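Serpin48 (Tenebrio molitor, PDB 3OZQ) acts in insect innate immunity as a highly specific serpin that inhibits the protease SPE. Local coordinates at residues F34-F39 / S275-K280; H146-L151 / K316-V321; L169-K174 / I366-R371; K174-F179 / P225-A230. All blocks are in the same frame, centred on the assembly; numbering follows the deposited sequence.

Contact 1: residues F34-F39 / S275-K280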
# COMPACT_ATOMS: atom_id res chain seq x y z
N PHE A 34 -10.37 4.48 0.11
CA PHE A 34 -8.97 4.66 0.42
C PHE A 34 -8.09 3.58 -0.23
O PHE A 34 -8.57 2.53 -0.71
CB PHE A 34 -8.71 4.80 1.94
CG PHE A 34 -8.87 3.52 2.73
CD1 PHE A 34 -7.85 2.59 2.78
CD2 PHE A 34 -10.05 3.26 3.40
CE1 PHE A 34 -8.00 1.40 3.51
CE2 PHE A 34 -10.20 2.08 4.12
CZ PHE A 34 -9.17 1.15 4.17
N LEU A 35 -6.79 3.89 -0.23
CA LEU A 35 -5.74 3.01 -0.74
C LEU A 35 -4.58 3.10 0.24
O LEU A 35 -4.23 4.19 0.69
CB LEU A 35 -5.29 3.46 -2.13
CG LEU A 35 -4.12 2.71 -2.78
CD1 LEU A 35 -4.52 1.27 -3.10
CD2 LEU A 35 -3.67 3.41 -4.06
N VAL A 36 -4.01 1.94 0.60
CA VAL A 36 -2.88 1.88 1.50
C VAL A 36 -1.91 0.76 1.10
O VAL A 36 -2.33 -0.25 0.54
CB VAL A 36 -3.32 1.72 2.99
CG1 VAL A 36 -4.15 0.42 3.19
CG2 VAL A 36 -2.10 1.81 3.96
N SER A 37 -0.62 0.97 1.35
CA SER A 37 0.38 -0.07 1.16
C SER A 37 1.02 -0.44 2.49
O SER A 37 2.03 0.15 2.90
CB SER A 37 1.47 0.36 0.20
OG SER A 37 2.38 -0.71 0.02
N PRO A 38 0.42 -1.42 3.19
CA PRO A 38 1.08 -1.89 4.41
C PRO A 38 2.50 -2.40 4.12
O PRO A 38 3.44 -2.15 4.90
CB PRO A 38 0.16 -3.00 4.90
CG PRO A 38 -1.21 -2.60 4.33
CD PRO A 38 -0.89 -2.05 2.97
N PHE A 39 2.66 -3.08 2.99
CA PHE A 39 3.98 -3.58 2.61
C PHE A 39 5.03 -2.48 2.56
O PHE A 39 6.07 -2.56 3.21
CB PHE A 39 3.93 -4.27 1.24
CG PHE A 39 5.27 -4.36 0.58
CD1 PHE A 39 5.65 -3.44 -0.39
CD2 PHE A 39 6.17 -5.36 0.94
CE1 PHE A 39 6.89 -3.50 -0.98
CE2 PHE A 39 7.41 -5.43 0.34
CZ PHE A 39 7.77 -4.51 -0.62
N SER A 275 -4.81 8.55 -1.61
CA SER A 275 -4.83 8.56 -0.16
C SER A 275 -3.54 9.08 0.45
O SER A 275 -2.47 8.91 -0.12
CB SER A 275 -5.15 7.17 0.39
OG SER A 275 -6.45 6.75 -0.00
N THR A 276 -3.67 9.73 1.60
CA THR A 276 -2.53 10.12 2.41
C THR A 276 -2.77 9.53 3.78
O THR A 276 -3.81 9.76 4.39
CB THR A 276 -2.38 11.66 2.47
OG1 THR A 276 -2.20 12.18 1.15
CG2 THR A 276 -1.20 12.05 3.35
N VAL A 277 -1.84 8.72 4.26
CA VAL A 277 -2.03 7.99 5.50
C VAL A 277 -0.98 8.36 6.56
O VAL A 277 0.22 8.32 6.30
CB VAL A 277 -2.04 6.45 5.26
CG1 VAL A 277 -2.17 5.69 6.57
CG2 VAL A 277 -3.15 6.07 4.29
N ASP A 278 -1.47 8.73 7.73
CA ASP A 278 -0.65 8.96 8.89
C ASP A 278 -0.36 7.60 9.49
O ASP A 278 -1.19 7.04 10.18
CB ASP A 278 -1.42 9.79 9.91
CG ASP A 278 -0.61 10.07 11.16
OD1 ASP A 278 0.46 9.43 11.35
OD2 ASP A 278 -1.04 10.94 11.95
N PHE A 279 0.84 7.09 9.22
CA PHE A 279 1.24 5.78 9.73
C PHE A 279 1.73 5.80 11.18
O PHE A 279 1.83 4.76 11.82
CB PHE A 279 2.27 5.11 8.81
CG PHE A 279 1.65 4.10 7.87
CD1 PHE A 279 1.48 2.78 8.28
CD2 PHE A 279 1.25 4.46 6.60
CE1 PHE A 279 0.89 1.83 7.42
CE2 PHE A 279 0.66 3.52 5.73
CZ PHE A 279 0.49 2.20 6.15
N LYS A 280 2.02 6.98 11.72
CA LYS A 280 2.34 7.07 13.15
C LYS A 280 1.13 6.68 13.98
O LYS A 280 1.21 5.90 14.92
CB LYS A 280 2.79 8.49 13.54
CG LYS A 280 2.92 8.64 15.04
CD LYS A 280 3.48 10.01 15.46
CE LYS A 280 3.80 10.03 16.95
NZ LYS A 280 3.81 11.41 17.55

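Contact 2: residues H146-L151 / K316-V321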
# COMPACT_ATOMS: atom_id res chain seq x y z
N HIS A 146 6.40 13.42 -11.06
CA HIS A 146 5.43 14.47 -10.75
C HIS A 146 3.99 13.99 -10.54
O HIS A 146 3.08 14.81 -10.46
CB HIS A 146 5.49 15.60 -11.79
CG HIS A 146 6.83 16.27 -11.86
ND1 HIS A 146 7.08 17.50 -11.30
CD2 HIS A 146 8.00 15.86 -12.40
CE1 HIS A 146 8.35 17.83 -11.50
NE2 HIS A 146 8.93 16.85 -12.17
N LYS A 147 3.82 12.68 -10.42
CA LYS A 147 2.51 12.06 -10.21
C LYS A 147 1.99 12.22 -8.77
O LYS A 147 0.79 12.11 -8.51
CB LYS A 147 2.56 10.56 -10.54
CG LYS A 147 2.96 10.21 -11.98
CD LYS A 147 1.90 10.61 -12.99
CE LYS A 147 1.99 9.77 -14.27
NZ LYS A 147 3.39 9.38 -14.60
N ILE A 148 2.91 12.44 -7.84
CA ILE A 148 2.56 12.57 -6.43
C ILE A 148 3.07 13.89 -5.87
O ILE A 148 4.27 14.13 -5.78
CB ILE A 148 3.07 11.37 -5.60
CG1 ILE A 148 2.36 10.09 -6.06
CG2 ILE A 148 2.86 11.62 -4.10
CD1 ILE A 148 2.68 8.86 -5.22
N GLN A 149 2.13 14.75 -5.52
CA GLN A 149 2.46 16.11 -5.17
C GLN A 149 2.00 16.43 -3.76
O GLN A 149 1.09 15.77 -3.24
CB GLN A 149 1.84 17.08 -6.19
CG GLN A 149 2.37 16.88 -7.60
CD GLN A 149 1.94 17.99 -8.55
OE1 GLN A 149 1.05 18.78 -8.24
NE2 GLN A 149 2.58 18.04 -9.71
N ASN A 150 2.67 17.40 -3.15
CA ASN A 150 2.25 17.91 -1.86
C ASN A 150 2.05 16.83 -0.82
O ASN A 150 1.06 16.84 -0.09
CB ASN A 150 0.97 18.72 -2.03
CG ASN A 150 1.19 19.97 -2.83
OD1 ASN A 150 1.75 20.94 -2.32
ND2 ASN A 150 0.80 19.95 -4.10
N LEU A 151 2.99 15.89 -0.76
CA LEU A 151 2.90 14.84 0.23
C LEU A 151 2.92 15.41 1.65
O LEU A 151 2.06 15.09 2.46
CB LEU A 151 4.02 13.81 0.05
CG LEU A 151 3.90 12.55 0.92
CD1 LEU A 151 4.54 11.34 0.23
CD2 LEU A 151 4.48 12.79 2.30
N LYS A 316 1.73 8.41 0.96
CA LYS A 316 0.79 8.88 -0.04
C LYS A 316 0.89 8.01 -1.26
O LYS A 316 1.99 7.67 -1.70
CB LYS A 316 1.07 10.33 -0.42
CG LYS A 316 -0.05 10.96 -1.24
CD LYS A 316 0.15 12.47 -1.29
CE LYS A 316 -1.08 13.16 -1.88
NZ LYS A 316 -1.02 14.65 -1.75
N SER A 317 -0.26 7.63 -1.80
CA SER A 317 -0.32 6.73 -2.95
C SER A 317 -1.61 6.96 -3.72
O SER A 317 -2.55 7.55 -3.20
CB SER A 317 -0.23 5.27 -2.48
OG SER A 317 -1.43 4.87 -1.83
N PHE A 318 -1.63 6.51 -4.97
CA PHE A 318 -2.84 6.52 -5.77
C PHE A 318 -2.90 5.28 -6.65
O PHE A 318 -1.90 4.58 -6.85
CB PHE A 318 -2.91 7.76 -6.65
CG PHE A 318 -1.94 7.76 -7.78
CD1 PHE A 318 -0.62 8.14 -7.57
CD2 PHE A 318 -2.34 7.40 -9.06
CE1 PHE A 318 0.29 8.13 -8.62
CE2 PHE A 318 -1.44 7.39 -10.10
CZ PHE A 318 -0.12 7.76 -9.88
N ILE A 319 -4.10 5.02 -7.15
CA ILE A 319 -4.33 3.97 -8.11
C ILE A 319 -5.35 4.48 -9.12
O ILE A 319 -6.28 5.22 -8.78
CB ILE A 319 -4.89 2.70 -7.46
CG1 ILE A 319 -4.95 1.56 -8.48
CG2 ILE A 319 -6.27 2.99 -6.87
CD1 ILE A 319 -5.36 0.22 -7.89
N ASP A 320 -5.13 4.12 -10.37
CA ASP A 320 -6.00 4.60 -11.43
C ASP A 320 -6.33 3.39 -12.30
O ASP A 320 -5.47 2.88 -13.02
CB ASP A 320 -5.30 5.71 -12.22
CG ASP A 320 -6.26 6.46 -13.14
OD1 ASP A 320 -5.88 7.54 -13.63
OD2 ASP A 320 -7.39 5.96 -13.35
N VAL A 321 -7.56 2.91 -12.19
CA VAL A 321 -7.93 1.65 -12.81
C VAL A 321 -8.74 1.90 -14.06
O VAL A 321 -9.78 2.56 -14.01
CB VAL A 321 -8.69 0.74 -11.85
CG1 VAL A 321 -9.24 -0.45 -12.58
CG2 VAL A 321 -7.77 0.29 -10.72

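Contact 3: residues L169-K174 / I366-R371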
# COMPACT_ATOMS: atom_id res chain seq x y z
N LEU A 169 4.17 6.19 -3.22
CA LEU A 169 4.23 5.13 -4.22
C LEU A 169 2.98 5.00 -5.08
O LEU A 169 1.93 5.56 -4.78
CB LEU A 169 4.56 3.74 -3.61
CG LEU A 169 3.95 3.16 -2.32
CD1 LEU A 169 2.74 3.86 -1.79
CD2 LEU A 169 3.72 1.62 -2.38
N TYR A 170 3.13 4.23 -6.14
CA TYR A 170 2.04 3.90 -7.04
C TYR A 170 2.53 2.75 -7.90
O TYR A 170 3.74 2.55 -8.06
CB TYR A 170 1.63 5.10 -7.88
CG TYR A 170 2.62 5.49 -8.96
CD1 TYR A 170 2.52 4.96 -10.24
CD2 TYR A 170 3.65 6.39 -8.69
CE1 TYR A 170 3.42 5.32 -11.23
CE2 TYR A 170 4.56 6.75 -9.68
CZ TYR A 170 4.44 6.21 -10.95
OH TYR A 170 5.33 6.56 -11.94
N PHE A 171 1.59 2.01 -8.46
CA PHE A 171 1.86 0.77 -9.17
C PHE A 171 1.46 0.92 -10.62
O PHE A 171 0.49 1.61 -10.94
CB PHE A 171 1.03 -0.36 -8.55
CG PHE A 171 1.41 -1.73 -9.02
CD1 PHE A 171 2.69 -2.22 -8.80
CD2 PHE A 171 0.49 -2.55 -9.66
CE1 PHE A 171 3.05 -3.50 -9.22
CE2 PHE A 171 0.84 -3.83 -10.08
CZ PHE A 171 2.12 -4.31 -9.85
N ASN A 172 2.20 0.27 -11.51
CA ASN A 172 1.89 0.28 -12.93
C ASN A 172 1.88 -1.14 -13.49
O ASN A 172 2.89 -1.84 -13.43
CB ASN A 172 2.89 1.14 -13.68
CG ASN A 172 2.74 1.03 -15.18
OD1 ASN A 172 2.00 1.80 -15.81
ND2 ASN A 172 3.43 0.06 -15.77
N ALA A 173 0.73 -1.56 -14.02
CA ALA A 173 0.58 -2.91 -14.55
C ALA A 173 -0.41 -2.97 -15.71
O ALA A 173 -1.23 -2.06 -15.89
CB ALA A 173 0.17 -3.90 -13.46
N LYS A 174 -0.32 -4.04 -16.48
CA LYS A 174 -1.22 -4.27 -17.61
C LYS A 174 -2.09 -5.49 -17.34
O LYS A 174 -1.59 -6.52 -16.89
CB LYS A 174 -0.43 -4.51 -18.89
CG LYS A 174 0.49 -3.38 -19.31
CD LYS A 174 -0.27 -2.13 -19.70
CE LYS A 174 0.70 -1.07 -20.22
NZ LYS A 174 0.02 0.18 -20.67
N ILE A 366 0.67 -9.30 -0.76
CA ILE A 366 -0.17 -8.11 -0.89
C ILE A 366 0.66 -6.82 -0.90
O ILE A 366 1.41 -6.54 0.04
CB ILE A 366 -1.22 -8.05 0.23
CG1 ILE A 366 -2.16 -9.25 0.12
CG2 ILE A 366 -2.03 -6.73 0.15
CD1 ILE A 366 -3.19 -9.33 1.23
N LEU A 367 0.53 -6.04 -1.97
CA LEU A 367 1.23 -4.78 -2.15
C LEU A 367 0.39 -3.55 -1.79
O LEU A 367 0.90 -2.57 -1.24
CB LEU A 367 1.70 -4.65 -3.60
CG LEU A 367 3.16 -5.02 -3.86
CD1 LEU A 367 3.44 -6.45 -3.42
CD2 LEU A 367 3.54 -4.78 -5.31
N PHE A 368 -0.89 -3.61 -2.13
CA PHE A 368 -1.83 -2.51 -1.89
C PHE A 368 -3.16 -3.11 -1.48
O PHE A 368 -3.51 -4.20 -1.91
CB PHE A 368 -2.07 -1.73 -3.18
CG PHE A 368 -0.98 -0.76 -3.54
CD1 PHE A 368 -0.93 0.50 -2.95
CD2 PHE A 368 -0.04 -1.09 -4.50
CE1 PHE A 368 0.05 1.41 -3.30
CE2 PHE A 368 0.96 -0.17 -4.85
CZ PHE A 368 0.99 1.08 -4.25
N ALA A 369 -3.88 -2.40 -0.62
CA ALA A 369 -5.23 -2.80 -0.27
C ALA A 369 -6.08 -1.53 -0.13
O ALA A 369 -5.55 -0.45 0.10
CB ALA A 369 -5.24 -3.60 0.99
N GLY A 370 -7.39 -1.66 -0.29
CA GLY A 370 -8.24 -0.50 -0.16
C GLY A 370 -9.69 -0.84 -0.40
O GLY A 370 -10.09 -2.01 -0.45
N ARG A 371 -10.50 0.20 -0.54
CA ARG A 371 -11.91 0.00 -0.71
C ARG A 371 -12.48 1.14 -1.54
O ARG A 371 -11.89 2.23 -1.63
CB ARG A 371 -12.60 -0.06 0.65
CG ARG A 371 -12.77 1.28 1.28
CD ARG A 371 -13.43 1.16 2.61
NE ARG A 371 -13.61 2.47 3.20
CZ ARG A 371 -14.45 2.72 4.20
NH1 ARG A 371 -15.18 1.73 4.71
NH2 ARG A 371 -14.57 3.95 4.68

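Contact 4: residues K174-F179 / P225-A230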
# COMPACT_ATOMS: atom_id res chain seq x y z
N LYS A 174 -0.32 -4.04 -16.48
CA LYS A 174 -1.22 -4.27 -17.61
C LYS A 174 -2.09 -5.49 -17.34
O LYS A 174 -1.59 -6.52 -16.89
CB LYS A 174 -0.43 -4.51 -18.89
CG LYS A 174 0.49 -3.38 -19.31
CD LYS A 174 -0.27 -2.13 -19.70
CE LYS A 174 0.70 -1.07 -20.22
NZ LYS A 174 0.02 0.18 -20.67
N TRP A 175 -3.38 -5.38 -17.63
CA TRP A 175 -4.26 -6.54 -17.57
C TRP A 175 -3.73 -7.62 -18.52
O TRP A 175 -3.32 -7.31 -19.63
CB TRP A 175 -5.69 -6.16 -18.00
CG TRP A 175 -6.42 -5.21 -17.09
CD1 TRP A 175 -7.01 -4.02 -17.44
CD2 TRP A 175 -6.66 -5.37 -15.68
NE1 TRP A 175 -7.60 -3.44 -16.34
CE2 TRP A 175 -7.40 -4.25 -15.25
CE3 TRP A 175 -6.34 -6.37 -14.75
CZ2 TRP A 175 -7.80 -4.09 -13.91
CZ3 TRP A 175 -6.74 -6.20 -13.42
CH2 TRP A 175 -7.47 -5.08 -13.02
N LEU A 176 -3.74 -8.86 -18.07
CA LEU A 176 -3.44 -9.98 -18.97
C LEU A 176 -4.51 -10.05 -20.06
O LEU A 176 -4.23 -10.35 -21.22
CB LEU A 176 -3.41 -11.29 -18.18
CG LEU A 176 -3.18 -12.58 -18.98
CD1 LEU A 176 -1.88 -12.50 -19.75
CD2 LEU A 176 -3.19 -13.78 -18.04
N VAL A 177 -5.75 -9.76 -19.67
CA VAL A 177 -6.86 -9.66 -20.60
C VAL A 177 -7.54 -8.33 -20.36
O VAL A 177 -8.33 -8.19 -19.43
CB VAL A 177 -7.89 -10.78 -20.38
CG1 VAL A 177 -8.96 -10.75 -21.47
CG2 VAL A 177 -7.20 -12.14 -20.33
N PRO A 178 -7.20 -7.34 -21.18
CA PRO A 178 -7.75 -5.99 -21.03
C PRO A 178 -9.25 -5.93 -21.32
O PRO A 178 -9.80 -6.82 -21.97
CB PRO A 178 -6.97 -5.18 -22.07
CG PRO A 178 -6.51 -6.19 -23.08
CD PRO A 178 -6.23 -7.43 -22.29
N PHE A 179 -9.91 -4.89 -20.81
CA PHE A 179 -11.31 -4.62 -21.13
C PHE A 179 -11.38 -3.85 -22.44
O PHE A 179 -10.59 -2.93 -22.67
CB PHE A 179 -11.97 -3.77 -20.03
CG PHE A 179 -11.94 -4.41 -18.67
CD1 PHE A 179 -13.05 -5.09 -18.20
CD2 PHE A 179 -10.80 -4.34 -17.87
CE1 PHE A 179 -13.03 -5.70 -16.95
CE2 PHE A 179 -10.77 -4.94 -16.63
CZ PHE A 179 -11.88 -5.62 -16.16
N PRO A 225 -6.04 -10.99 -13.36
CA PRO A 225 -4.61 -11.20 -13.59
C PRO A 225 -3.98 -10.05 -14.35
O PRO A 225 -4.55 -9.53 -15.32
CB PRO A 225 -4.57 -12.49 -14.43
CG PRO A 225 -6.01 -13.02 -14.45
CD PRO A 225 -6.86 -11.80 -14.28
N PHE A 226 -2.81 -9.64 -13.87
CA PHE A 226 -1.96 -8.67 -14.54
C PHE A 226 -0.90 -9.45 -15.29
O PHE A 226 -0.55 -10.56 -14.91
CB PHE A 226 -1.26 -7.78 -13.51
CG PHE A 226 -2.15 -6.73 -12.89
CD1 PHE A 226 -2.86 -5.84 -13.69
CD2 PHE A 226 -2.26 -6.63 -11.52
CE1 PHE A 226 -3.67 -4.87 -13.12
CE2 PHE A 226 -3.07 -5.66 -10.94
CZ PHE A 226 -3.78 -4.78 -11.74
N LYS A 227 -0.36 -8.85 -16.35
CA LYS A 227 0.78 -9.45 -17.02
C LYS A 227 1.95 -9.57 -16.06
O LYS A 227 2.27 -8.62 -15.33
CB LYS A 227 1.18 -8.63 -18.23
CG LYS A 227 0.25 -8.75 -19.42
CD LYS A 227 0.85 -8.09 -20.65
CE LYS A 227 -0.07 -8.19 -21.85
NZ LYS A 227 -1.22 -7.24 -21.75
N GLY A 228 2.58 -10.74 -16.05
CA GLY A 228 3.80 -10.94 -15.29
C GLY A 228 3.55 -11.62 -13.96
O GLY A 228 4.48 -11.82 -13.18
N GLY A 229 2.29 -11.95 -13.68
CA GLY A 229 1.96 -12.68 -12.47
C GLY A 229 1.30 -11.91 -11.33
O GLY A 229 0.80 -12.52 -10.38
N ALA A 230 1.31 -10.59 -11.41
CA ALA A 230 0.61 -9.77 -10.43
C ALA A 230 -0.90 -9.95 -10.58
O ALA A 230 -1.36 -10.51 -11.58
CB ALA A 230 0.98 -8.32 -10.63
O HOH W 1 1.57 -6.09 -15.64
O HOH W 2 -6.99 -9.56 -16.78

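Contact 1: residues F34-F39 / S275-K280
In the buried centre of the serpin fold, L35 and V36 of strand 34-36, from sheet B, meet S275, V277 and F279 at the end of the sheet A strand 260-278. The axes of the short segments 34-36 and 275-278 come within 6.6 Å and run 59° apart, so this is a packing of strands across a core and not a pairing within one sheet. One side-chain bond joins them. L35 N donates to S275 OG at 2.9 Å, with an N-H...O angle of 151°. The S275 hydroxyl is placed for this by its first torsion (chi1 -64°), which sets OG beside its own backbone N and anti to the carbonyl carbon. It thereby gives a buried backbone N-H a partner. The methylene follows, with S275 CB 3.1 Å from L35 O. Further along, the contact is apolar. V36 CG2 touches F279 CZ at 3.4 Å, and the two side chains cross obliquely. V36 CG2 also lies 4.4 Å from V277 CG2. F279 CZ comes within 4.1 Å of S37 O. F279 opens helix 279-286, and D278 OD1 accepts weakly from K280 N and also takes a hydrogen bond from K281 N. Helix 10-29 backs V36 and P38 through V22. The arrangement is typical of the serpin core, where the strand leading into helix 38-50 (helix B) packs beneath sheet A.

Contact 2: residues H146-L151 / K316-V321
K316 and I148 slide past each other in opposite directions where the loop after helix 129-143 (helix F of the serpin fold) lies over strand 310-321 of sheet A. The lysine is extended from its CG onward, and its CG is anti to the backbone N (chi1 -168°). Its aliphatic part runs beside two loop side chains. I148 CG2 lies 4.0 Å from K316 CD, and L151 CD1 lies 3.7 Å from K316 CB. L151 likewise slides past the lysine in the opposite sense. F318, two residues on, points the same way from the strand. I148 puts CG1 at the edge of the F318 ring, near its plane, 3.8 Å from F318 CE1. K147 CB comes just as close to that ring atom, while the rest of the K147 chain leads away. The F318 ring also meets Y170 of strand 163-174, and I148 and L151 both touch A168 there. The loop thus spans two neighbouring strands of the sheet. The ammonium end of the lysine is held by the backbone of the loop: K316 NZ donates to Q149 O at 2.8 Å, with a C=O...N angle of 170°, and weakly to N150 O at 3.4 Å.

Contact 3: residues L169-K174 / I366-R371
L367 O accepts a hydrogen bond from S37 OG, a hydroxyl that also caps S40 N at the start of helix 38-50. The bond ties L367, whose side chain packs on F171, to the start of that helix. The contact itself is wholly apolar and buried. Strand 163-174 of sheet A lies over strand 365-372 of sheet B, with 8.8 Å between the axes of the two short segments and 106° between their directions. F368 bridges the two strands. Its CG stands beside the backbone N and anti to the carbonyl carbon (chi1 -79°), and the ring reaches across to two residues on one side of the sheet A strand. L169 and F368 meet tip to tip, with L169 CD2 only 3.4 Å from F368 CZ. On the other flank F171 CB lies 3.7 Å from F368 CE2. Between the two, Y170 CA is 4.1 Å from F368 CZ, while the tyrosine side chain points away. F171 also crosses L367 at about a right angle, with F171 CE1 4.1 Å from L367 CD2. L367 and F368 can both turn to this side because they form a classic beta bulge opposite I360. An alanine in place of F368 would probably open a gap beside L169 CD2 and F171 CB and leave the L169 tip free to turn. L91 of the adjoining strand 90-100 touches L169, F171 and F368. The near-orthogonal packing of sheet A on sheet B is a feature of the serpin core.

Contact 4: residues K174-F179 / P225-A230
W175 and F226 form the tight part of this contact, an offset stack with planes 15° apart and 4.6 Å between the centroids of the W175 six-membered ring and the F226 ring. F226 CE1 sits over one face of the indole, toward its rim, 3.4 Å from W175 CZ3. F179 CE2 lies over the opposite face. Beside the stack the backbones form a single beta bridge. K227 N donates to K174 O at 2.7 Å, nearly straight at 166°. L176 N donates to P225 O at 2.9 Å. K174 O also meets the F226 ring edge in plane. The outer parts are looser and wetter. At one end water 1 links K174 N with K227 O, and at the other water 2 links V177 N with P225 O. L176, exposed, puts CD2 4.1 Å from P225 CB. The K227 chain bends at chi4 (75°), which brings K227 NZ to W175 O at 3.0 Å. An alanine at K227 would probably leave W175 O without this donor and uncover the flank of K174. K227 is the second residue of a type II turn, F226 to G229, that leads toward strand 231-237. W175 NE1 bonds to S322 O, consistent with the breach of serpins, where the reactive-centre loop begins to insert. The contact thus sits at the end of strands 163-174 and 310-321, beside strands 196-205 and 207-214.

How the contacts relate
Contacts 1, 2 and 3 form one cluster, with centres about 11 to 12 Å apart; contacts 1 and 3 are central, contact 2 further out. Neighbouring strands tie them together: 260-278 beside 310-321, 310-321 beside 163-174, and 34-36 beside 365-372. Along the chain their segments alternate, so parts distant in sequence are interlocked. Contact 4 is nested inside the loops closed by the other three. It shares K174 with contact 3, and its centre lies about 13 Å from that of contact 3 and about 25 Å from that of contact 1. Contacts 1 and 3 join sheet B to sheet A, contact 2 lies over sheet A, and contact 4 lies at its end. Serpins open this sheet between strands 163-174 and 310-321 during inhibition; here the two are still paired.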